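Local structure of L-lysine 6-monooxygenase involved in desferrioxamine biosynthesis (Erwinia amylovora CFBP1430, 5O8R) at residues His56-Phe61 with Tyr232-Thr237; Phe176-Glu181 with Met338-His343. The protein probably catalyses the NADPH-dependent hydroxylation of the side-chain amine of L-lysine with FAD as cofactor, a step in the biosynthesis of the siderophore desferrioxamine. All coordinates share one frame; numbering follows the deposited sequence. Where two conformers were deposited one is given.

Contact 1 (His56-Phe61 with Tyr232-Thr237); sequences HLQTPF and YPLEYT. With FAD (flavin-adenine dinucleotide), chain C.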
loop_
_atom_site.group_PDB
_atom_site.type_symbol
_atom_site.label_atom_id
_atom_site.label_comp_id
_atom_site.label_asym_id
_atom_site.label_seq_id
_atom_site.Cartn_x
_atom_site.Cartn_y
_atom_site.Cartn_z
ATOM N N HIS A 56 2.749 10.085 14.863
ATOM C CA HIS A 56 3.178 10.973 13.789
ATOM C C HIS A 56 2.094 11.817 13.197
ATOM O O HIS A 56 0.943 11.529 13.335
ATOM C CB HIS A 56 3.847 10.175 12.673
ATOM C CG HIS A 56 3.019 9.080 12.152
ATOM N ND1 HIS A 56 3.279 7.766 12.455
ATOM C CD2 HIS A 56 1.922 9.090 11.364
ATOM C CE1 HIS A 56 2.371 7.006 11.866
ATOM N NE2 HIS A 56 1.533 7.786 11.207
ATOM N N LEU A 57 2.485 12.830 12.457
ATOM C CA LEU A 57 1.518 13.789 11.977
ATOM C C LEU A 57 0.665 13.194 10.892
ATOM O O LEU A 57 1.058 12.274 10.166
ATOM C CB LEU A 57 2.202 15.070 11.471
ATOM C CG LEU A 57 3.102 15.878 12.398
ATOM C CD1 LEU A 57 3.662 17.066 11.684
ATOM C CD2 LEU A 57 2.294 16.364 13.575
ATOM N N GLN A 58 -0.516 13.762 10.786
ATOM C CA GLN A 58 -1.511 13.268 9.869
ATOM C C GLN A 58 -1.478 14.051 8.587
ATOM O O GLN A 58 -2.352 13.872 7.764
ATOM C CB GLN A 58 -2.892 13.379 10.531
ATOM C CG GLN A 58 -3.044 12.577 11.835
ATOM C CD GLN A 58 -4.456 12.003 11.985
ATOM O OE1 GLN A 58 -4.902 11.224 11.129
ATOM N NE2 GLN A 58 -5.175 12.398 13.050
ATOM N N THR A 59 -0.498 14.945 8.444
ATOM C CA THR A 59 -0.286 15.769 7.270
ATOM C C THR A 59 1.103 15.530 6.721
ATOM O O THR A 59 2.078 15.304 7.488
ATOM C CB THR A 59 -0.247 17.253 7.612
ATOM O OG1 THR A 59 0.819 17.535 8.553
ATOM C CG2 THR A 59 -1.544 17.706 8.153
ATOM N N PRO A 60 1.250 15.677 5.407
ATOM C CA PRO A 60 2.567 15.557 4.814
ATOM C C PRO A 60 3.492 16.638 5.323
ATOM O O PRO A 60 3.073 17.590 5.973
ATOM C CB PRO A 60 2.320 15.754 3.357
ATOM C CG PRO A 60 0.831 15.634 3.191
ATOM C CD PRO A 60 0.251 16.136 4.448
ATOM N N PHE A 61 4.768 16.456 5.055
ATOM C CA PHE A 61 5.779 17.311 5.612
ATOM C C PHE A 61 5.839 18.710 4.985
ATOM O O PHE A 61 6.236 19.636 5.625
ATOM C CB PHE A 61 7.084 16.598 5.575
ATOM C CG PHE A 61 7.644 16.417 4.226
ATOM C CD1 PHE A 61 8.242 17.472 3.568
ATOM C CD2 PHE A 61 7.676 15.184 3.654
ATOM C CE1 PHE A 61 8.829 17.286 2.338
ATOM C CE2 PHE A 61 8.252 14.986 2.433
ATOM C CZ PHE A 61 8.833 16.029 1.770
ATOM N N TYR A 232 -14.732 6.372 13.463
ATOM C CA TYR A 232 -14.545 6.752 12.079
ATOM C C TYR A 232 -13.120 7.240 11.722
ATOM O O TYR A 232 -12.452 7.944 12.509
ATOM C CB TYR A 232 -15.609 7.729 11.573
ATOM C CG TYR A 232 -15.853 8.923 12.424
ATOM C CD1 TYR A 232 -14.895 9.898 12.560
ATOM C CD2 TYR A 232 -17.063 9.096 13.052
ATOM C CE1 TYR A 232 -15.124 11.007 13.352
ATOM C CE2 TYR A 232 -17.319 10.195 13.828
ATOM C CZ TYR A 232 -16.350 11.159 13.998
ATOM O OH TYR A 232 -16.601 12.262 14.817
ATOM N N PRO A 233 -12.683 6.888 10.508
ATOM C CA PRO A 233 -11.455 7.428 9.989
ATOM C C PRO A 233 -11.588 8.889 9.593
ATOM O O PRO A 233 -12.662 9.343 9.190
ATOM C CB PRO A 233 -11.208 6.581 8.730
ATOM C CG PRO A 233 -12.578 6.284 8.250
ATOM C CD PRO A 233 -13.414 6.122 9.482
ATOM N N LEU A 234 -10.475 9.591 9.678
ATOM C CA LEU A 234 -10.364 10.930 9.165
ATOM C C LEU A 234 -10.402 10.881 7.626
ATOM O O LEU A 234 -9.548 10.261 7.051
ATOM C CB LEU A 234 -9.035 11.507 9.635
ATOM C CG LEU A 234 -8.673 12.867 9.027
ATOM C CD1 LEU A 234 -9.475 13.915 9.771
ATOM C CD2 LEU A 234 -7.172 13.177 9.009
ATOM N N GLU A 235 -11.341 11.555 6.956
ATOM C CA GLU A 235 -11.501 11.415 5.474
ATOM C C GLU A 235 -10.334 11.985 4.704
ATOM O O GLU A 235 -10.199 13.176 4.573
ATOM C CB GLU A 235 -12.796 12.073 4.980
ATOM C CG GLU A 235 -13.260 11.700 3.571
ATOM C CD GLU A 235 -14.758 12.011 3.366
ATOM O OE1 GLU A 235 -15.571 11.675 4.265
ATOM O OE2 GLU A 235 -15.150 12.615 2.331
ATOM N N TYR A 236 -9.520 11.098 4.164
ATOM C CA TYR A 236 -8.312 11.468 3.467
ATOM C C TYR A 236 -8.334 11.270 1.919
ATOM O O TYR A 236 -7.283 11.237 1.228
ATOM C CB TYR A 236 -7.147 10.714 4.100
ATOM C CG TYR A 236 -5.915 11.586 4.235
ATOM C CD1 TYR A 236 -5.942 12.743 5.047
ATOM C CD2 TYR A 236 -4.721 11.270 3.541
ATOM C CE1 TYR A 236 -4.815 13.551 5.164
ATOM C CE2 TYR A 236 -3.593 12.064 3.653
ATOM C CZ TYR A 236 -3.635 13.210 4.460
ATOM O OH TYR A 236 -2.511 14.018 4.569
ATOM N N THR A 237 -9.524 11.192 1.360
ATOM C CA THR A 237 -9.622 10.987 -0.062
ATOM C C THR A 237 -9.531 12.332 -0.711
ATOM O O THR A 237 -10.032 13.340 -0.179
ATOM C CB THR A 237 -10.886 10.234 -0.443
ATOM O OG1 THR A 237 -12.022 10.784 0.251
ATOM C CG2 THR A 237 -10.700 8.785 -0.040
HETATM P PA FAD C . -0.104 25.729 21.079
HETATM O O1A FAD C . 0.562 24.479 20.536
HETATM O O2A FAD C . -1.174 25.430 22.115
HETATM O O5B FAD C . 1.095 26.555 21.819
HETATM C C5B FAD C . 0.869 27.948 22.050
HETATM C C4B FAD C . 1.578 28.589 23.249
HETATM O O4B FAD C . 0.757 29.574 23.907
HETATM C C3B FAD C . 2.021 27.682 24.388
HETATM O O3B FAD C . 3.434 27.527 24.187
HETATM C C2B FAD C . 1.578 28.421 25.667
HETATM O O2B FAD C . 2.549 28.376 26.715
HETATM C C1B FAD C . 1.398 29.845 25.142
HETATM N N9A FAD C . 0.697 30.879 25.981
HETATM C C8A FAD C . -0.576 30.851 26.478
HETATM N N7A FAD C . -0.856 31.987 27.194
HETATM C C5A FAD C . 0.261 32.754 27.147
HETATM C C6A FAD C . 0.686 34.050 27.711
HETATM N N6A FAD C . -0.171 34.774 28.455
HETATM N N1A FAD C . 1.928 34.513 27.456
HETATM C C2A FAD C . 2.796 33.814 26.717
HETATM N N3A FAD C . 2.511 32.601 26.191
HETATM C C4A FAD C . 1.281 32.040 26.355
HETATM N N1 FAD C . -3.429 19.411 12.963
HETATM C C2 FAD C . -3.052 18.802 11.805
HETATM O O2 FAD C . -3.528 19.242 10.757
HETATM N N3 FAD C . -2.183 17.758 11.737
HETATM C C4 FAD C . -1.625 17.201 12.835
HETATM O O4 FAD C . -0.849 16.204 12.730
HETATM C C4X FAD C . -1.981 17.822 14.162
HETATM N N5 FAD C . -1.461 17.337 15.324
HETATM C C5X FAD C . -1.808 17.896 16.523
HETATM C C6 FAD C . -1.301 17.424 17.742
HETATM C C7 FAD C . -1.661 18.035 18.961
HETATM C C7M FAD C . -1.088 17.511 20.196
HETATM C C8 FAD C . -2.585 19.191 19.056
HETATM C C8M FAD C . -3.037 19.915 20.308
HETATM C C9 FAD C . -3.069 19.605 17.855
HETATM C C9A FAD C . -2.746 19.065 16.592
HETATM N N10 FAD C . -3.318 19.608 15.399
HETATM C C10 FAD C . -2.947 18.994 14.161
HETATM C "C1'" FAD C . -4.251 20.769 15.543
HETATM C "C2'" FAD C . -3.546 22.069 16.046
HETATM O "O2'" FAD C . -2.162 21.904 15.658
HETATM C "C3'" FAD C . -3.649 22.463 17.578
HETATM O "O3'" FAD C . -4.929 22.152 18.204
HETATM C "C4'" FAD C . -3.254 23.898 17.945
HETATM O "O4'" FAD C . -4.189 24.890 17.501
HETATM C "C5'" FAD C . -1.864 24.206 17.404
HETATM O "O5'" FAD C . -1.233 25.008 18.346
HETATM P P FAD C . -1.290 26.607 18.372
HETATM O O1P FAD C . -0.252 27.169 17.425
HETATM O O2P FAD C . -2.729 27.058 18.189
HETATM O O3P FAD C . -0.742 26.789 19.930
#
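The phenol ring of Y236 meets the backbone carbonyl of Q58 obliquely. Q58 O is 3.6 Å from Y236 CZ, and similarly far from CE1. Beyond the ring, Y236 OH sits 3.5 Å from P60 CD, the two side chains coming from opposite directions. The protein is a flavoprotein with two dinucleotide-binding domains, for FAD and NADPH. Residues 56-61 pass beside the flavin. The loop 232-237 follows strand 221-225 of the parallel sheet of the NADP-binding, Rossmann-type domain. The amide of Q58 is the second flat group. Its OE1 is 3.7 Å from L234 CD2, a van der Waals contact between the amide oxygen and a methyl. N275 ND2 gives the same oxygen a hydrogen bond. CG of Q58 stands beside its own backbone N (chi1 -60°), and the bend at chi2 brings the amide nearer to L234. The amide end of Q58 also touches the nicotinamide of the bound NADP. Y236 OH makes a weak hydrogen bond to E94 of a third subunit. Here the flavin is met by a backbone amide: Q58 N donates to FAD O4 at 3.1 Å, nearly straight at 170°, while L57 CD2 lies 3.3 Å from the same O4.

Contact 2 (Phe176-Glu181 with Met338-His343); sequences FVHSSE and MATGYH. With NAP (NADP nicotinamide-adenine-dinucleotide phosphate), chain D.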
loop_
_atom_site.group_PDB
_atom_site.type_symbol
_atom_site.label_atom_id
_atom_site.label_comp_id
_atom_site.label_asym_id
_atom_site.label_seq_id
_atom_site.Cartn_x
_atom_site.Cartn_y
_atom_site.Cartn_z
ATOM N N PHE A 176 -8.703 10.511 37.526
ATOM C CA PHE A 176 -8.614 10.229 36.096
ATOM C C PHE A 176 -7.525 11.049 35.465
ATOM O O PHE A 176 -7.206 12.086 35.979
ATOM C CB PHE A 176 -9.930 10.487 35.377
ATOM C CG PHE A 176 -10.183 11.916 35.017
ATOM C CD1 PHE A 176 -9.408 12.563 34.083
ATOM C CD2 PHE A 176 -11.288 12.571 35.536
ATOM C CE1 PHE A 176 -9.681 13.861 33.726
ATOM C CE2 PHE A 176 -11.596 13.866 35.170
ATOM C CZ PHE A 176 -10.786 14.520 34.263
ATOM N N VAL A 177 -7.007 10.609 34.317
ATOM C CA VAL A 177 -5.887 11.266 33.655
ATOM C C VAL A 177 -6.295 11.657 32.254
ATOM O O VAL A 177 -6.740 10.832 31.488
ATOM C CB VAL A 177 -4.577 10.428 33.721
ATOM C CG1 VAL A 177 -4.635 9.420 34.838
ATOM C CG2 VAL A 177 -4.219 9.719 32.434
ATOM N N HIS A 178 -6.192 12.941 31.934
ATOM C CA HIS A 178 -6.492 13.421 30.580
ATOM C C HIS A 178 -5.378 12.960 29.669
ATOM O O HIS A 178 -4.304 12.545 30.123
ATOM C CB HIS A 178 -6.628 14.923 30.561
ATOM C CG HIS A 178 -6.954 15.512 29.222
ATOM N ND1 HIS A 178 -5.977 15.855 28.306
ATOM C CD2 HIS A 178 -8.146 15.875 28.672
ATOM C CE1 HIS A 178 -6.557 16.388 27.239
ATOM N NE2 HIS A 178 -7.871 16.411 27.436
ATOM N N SER A 179 -5.667 12.945 28.385
ATOM C CA SER A 179 -4.785 12.302 27.461
ATOM C C SER A 179 -3.430 12.963 27.500
ATOM O O SER A 179 -2.406 12.270 27.404
ATOM C CB SER A 179 -5.417 12.245 26.084
ATOM O OG SER A 179 -5.869 13.504 25.657
ATOM N N SER A 180 -3.423 14.284 27.739
ATOM C CA SER A 180 -2.177 15.053 27.879
ATOM C C SER A 180 -1.290 14.558 28.985
ATOM O O SER A 180 -0.099 14.743 28.926
ATOM C CB SER A 180 -2.439 16.539 28.087
ATOM O OG SER A 180 -3.655 16.730 28.740
ATOM N N GLU A 181 -1.854 13.916 29.985
ATOM C CA GLU A 181 -1.075 13.463 31.127
ATOM C C GLU A 181 -0.690 11.989 31.033
ATOM O O GLU A 181 -0.112 11.453 31.954
ATOM C CB GLU A 181 -1.898 13.728 32.396
ATOM C CG GLU A 181 -2.430 15.162 32.499
ATOM C CD GLU A 181 -3.313 15.379 33.713
ATOM O OE1 GLU A 181 -2.804 15.854 34.773
ATOM O OE2 GLU A 181 -4.511 15.052 33.601
ATOM N N MET A 338 -9.080 10.164 29.812
ATOM C CA MET A 338 -10.119 11.007 29.309
ATOM C C MET A 338 -9.562 11.722 28.065
ATOM O O MET A 338 -8.839 12.691 28.164
ATOM C CB MET A 338 -10.504 11.960 30.388
ATOM C CG MET A 338 -11.741 12.731 30.005
ATOM S SD MET A 338 -13.233 11.870 30.475
ATOM C CE MET A 338 -12.945 11.680 32.228
ATOM N N ALA A 339 -9.907 11.212 26.886
ATOM C CA ALA A 339 -9.237 11.554 25.628
ATOM C C ALA A 339 -10.216 12.400 24.868
ATOM O O ALA A 339 -10.574 12.117 23.712
ATOM C CB ALA A 339 -8.868 10.275 24.862
ATOM N N THR A 340 -10.635 13.462 25.538
ATOM C CA THR A 340 -11.806 14.256 25.128
ATOM C C THR A 340 -11.437 15.581 24.524
ATOM O O THR A 340 -12.322 16.385 24.220
ATOM C CB THR A 340 -12.747 14.505 26.320
ATOM O OG1 THR A 340 -11.994 14.943 27.466
ATOM C CG2 THR A 340 -13.426 13.226 26.670
ATOM N N GLY A 341 -10.139 15.811 24.349
ATOM C CA GLY A 341 -9.686 16.921 23.548
ATOM C C GLY A 341 -9.251 18.196 24.250
ATOM O O GLY A 341 -8.673 18.157 25.352
ATOM N N TYR A 342 -9.464 19.310 23.538
ATOM C CA TYR A 342 -8.946 20.631 23.886
ATOM C C TYR A 342 -10.046 21.604 23.525
ATOM O O TYR A 342 -10.817 21.304 22.640
ATOM C CB TYR A 342 -7.694 20.858 23.070
ATOM C CG TYR A 342 -6.598 19.890 23.485
ATOM C CD1 TYR A 342 -6.540 18.589 23.028
ATOM C CD2 TYR A 342 -5.655 20.275 24.367
ATOM C CE1 TYR A 342 -5.554 17.715 23.472
ATOM C CE2 TYR A 342 -4.654 19.429 24.808
ATOM C CZ TYR A 342 -4.600 18.152 24.381
ATOM O OH TYR A 342 -3.563 17.374 24.888
ATOM N N HIS A 343 -10.164 22.735 24.202
ATOM C CA HIS A 343 -11.210 23.710 23.859
ATOM C C HIS A 343 -10.515 25.075 24.077
ATOM O O HIS A 343 -9.630 25.134 24.931
ATOM C CB HIS A 343 -12.519 23.458 24.698
ATOM C CG HIS A 343 -13.461 22.395 24.131
ATOM N ND1 HIS A 343 -14.671 22.699 23.532
ATOM C CD2 HIS A 343 -13.379 21.040 24.108
ATOM C CE1 HIS A 343 -15.280 21.586 23.157
ATOM N NE2 HIS A 343 -14.516 20.566 23.496
HETATM P PA NAP D . -11.056 15.101 19.653
HETATM O O1A NAP D . -11.593 16.522 19.939
HETATM O O2A NAP D . -11.331 14.392 18.314
HETATM O O5B NAP D . -11.412 14.063 20.836
HETATM C C5B NAP D . -12.708 14.165 21.405
HETATM C C4B NAP D . -13.364 12.814 21.489
HETATM O O4B NAP D . -13.912 12.883 22.786
HETATM C C3B NAP D . -14.472 12.608 20.432
HETATM O O3B NAP D . -14.617 11.239 19.933
HETATM C C2B NAP D . -15.650 13.160 21.228
HETATM O O2B NAP D . -16.948 12.762 20.732
HETATM C C1B NAP D . -15.289 12.646 22.621
HETATM N N9A NAP D . -16.107 13.217 23.722
HETATM C C8A NAP D . -16.302 14.503 24.136
HETATM N N7A NAP D . -17.197 14.523 25.184
HETATM C C5A NAP D . -17.542 13.248 25.415
HETATM C C6A NAP D . -18.422 12.534 26.328
HETATM N N6A NAP D . -19.071 13.266 27.212
HETATM N N1A NAP D . -18.548 11.182 26.255
HETATM C C2A NAP D . -17.849 10.435 25.356
HETATM N N3A NAP D . -17.002 11.005 24.457
HETATM C C4A NAP D . -16.832 12.381 24.456
HETATM O O3 NAP D . -9.476 15.361 19.880
HETATM P PN NAP D . -8.248 14.395 20.273
HETATM O O1N NAP D . -7.537 15.129 21.370
HETATM O O2N NAP D . -8.707 12.910 20.513
HETATM O O5D NAP D . -7.295 14.639 18.967
HETATM C C5D NAP D . -7.757 15.182 17.706
HETATM C C4D NAP D . -7.775 16.723 17.688
HETATM O O4D NAP D . -6.408 17.083 17.764
HETATM C C3D NAP D . -8.406 17.348 16.417
HETATM O O3D NAP D . -9.350 18.439 16.608
HETATM C C2D NAP D . -7.217 17.788 15.588
HETATM O O2D NAP D . -7.256 19.187 15.254
HETATM C C1D NAP D . -5.981 17.446 16.451
HETATM N N1N NAP D . -5.056 16.412 15.932
HETATM C C2N NAP D . -4.251 15.753 16.819
HETATM C C3N NAP D . -3.326 14.814 16.341
HETATM C C7N NAP D . -2.420 14.039 17.235
HETATM O O7N NAP D . -1.265 13.797 16.830
HETATM N N7N NAP D . -2.945 13.636 18.397
HETATM C C4N NAP D . -3.229 14.556 14.973
HETATM C C5N NAP D . -4.060 15.237 14.090
HETATM C C6N NAP D . -4.957 16.172 14.592
HETATM P P2B NAP D . -17.612 13.465 19.435
HETATM O O1X NAP D . -19.112 13.207 19.600
HETATM O O2X NAP D . -16.961 12.799 18.226
HETATM O O3X NAP D . -17.193 14.918 19.556
HETATM O O HOH W 1 -7.905 14.137 23.853
#
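H178 reaches from its strand across M338 to the turn at G341. Its CB lies near M338 O. CG is anti to the backbone N (chi1 -179°), which carries the imidazole out over the start of 338-343. CD2 is 3.3 Å from M338 O. At the tip, NE2 donates to G341 O at 2.8 Å. The bond lies in the carbonyl plane, on a lone pair, and also close to the plane of the imidazole. CE1 faces Y342: the edge of the H178 ring points at the face of the Y342 ring in a T-shaped stack, with centroids 5.4 Å apart and planes at 90°. On the side of its own segment, ND1 accepts S180 N at 3.1 Å. Both ring nitrogens therefore have partners, which fixes the rotation of the ring. H178 and M338 form a parallel bridge at the end of strand 335-338, in the NADP-binding Rossmann-type sheet. Strand 177-178 is an outermost strand of that sheet within the chain. M338 N donates to V177 O at 3.0 Å, and S179 N gives M338 O a weak bond. The M338 side chain, bent at chi2 and chi3, lays CE over the face of F176, 3.8 Å from the ring centroid, a CH-pi contact within a Met-aromatic pair. Beyond the strand the chain turns at T340 and G341 beside the NADP, and the OG1 of T340 is bonded to W164 O. The edge of Y342 meets NADP O1N. A water links S179 OG, at 2.8 Å, to the same phosphate oxygen, to which it donates.

Contacts 1 and 2 are both largely buried; their centres are about 21 Å apart and their nearest atoms about 11 Å. Contact 2 is buried at one edge of the parallel sheet: it includes a parallel bridge, and it has backbone, imidazole and water-mediated bonds. Contact 1 joins a loop to a corner after a short strand. It is smaller, without a clear bond across it, and built of carbon-oxygen contacts. Their elements are related, since the loop 232-237 follows strand 221-225 of the same parallel sheet that holds 177-178 and 335-338. Contact 1 lies by the flavin and nicotinamide rings, contact 2 by the NADP pyrophosphate and adenosine. Two other subunits reach contact 1, whereas no other chain of the assembly touches contact 2.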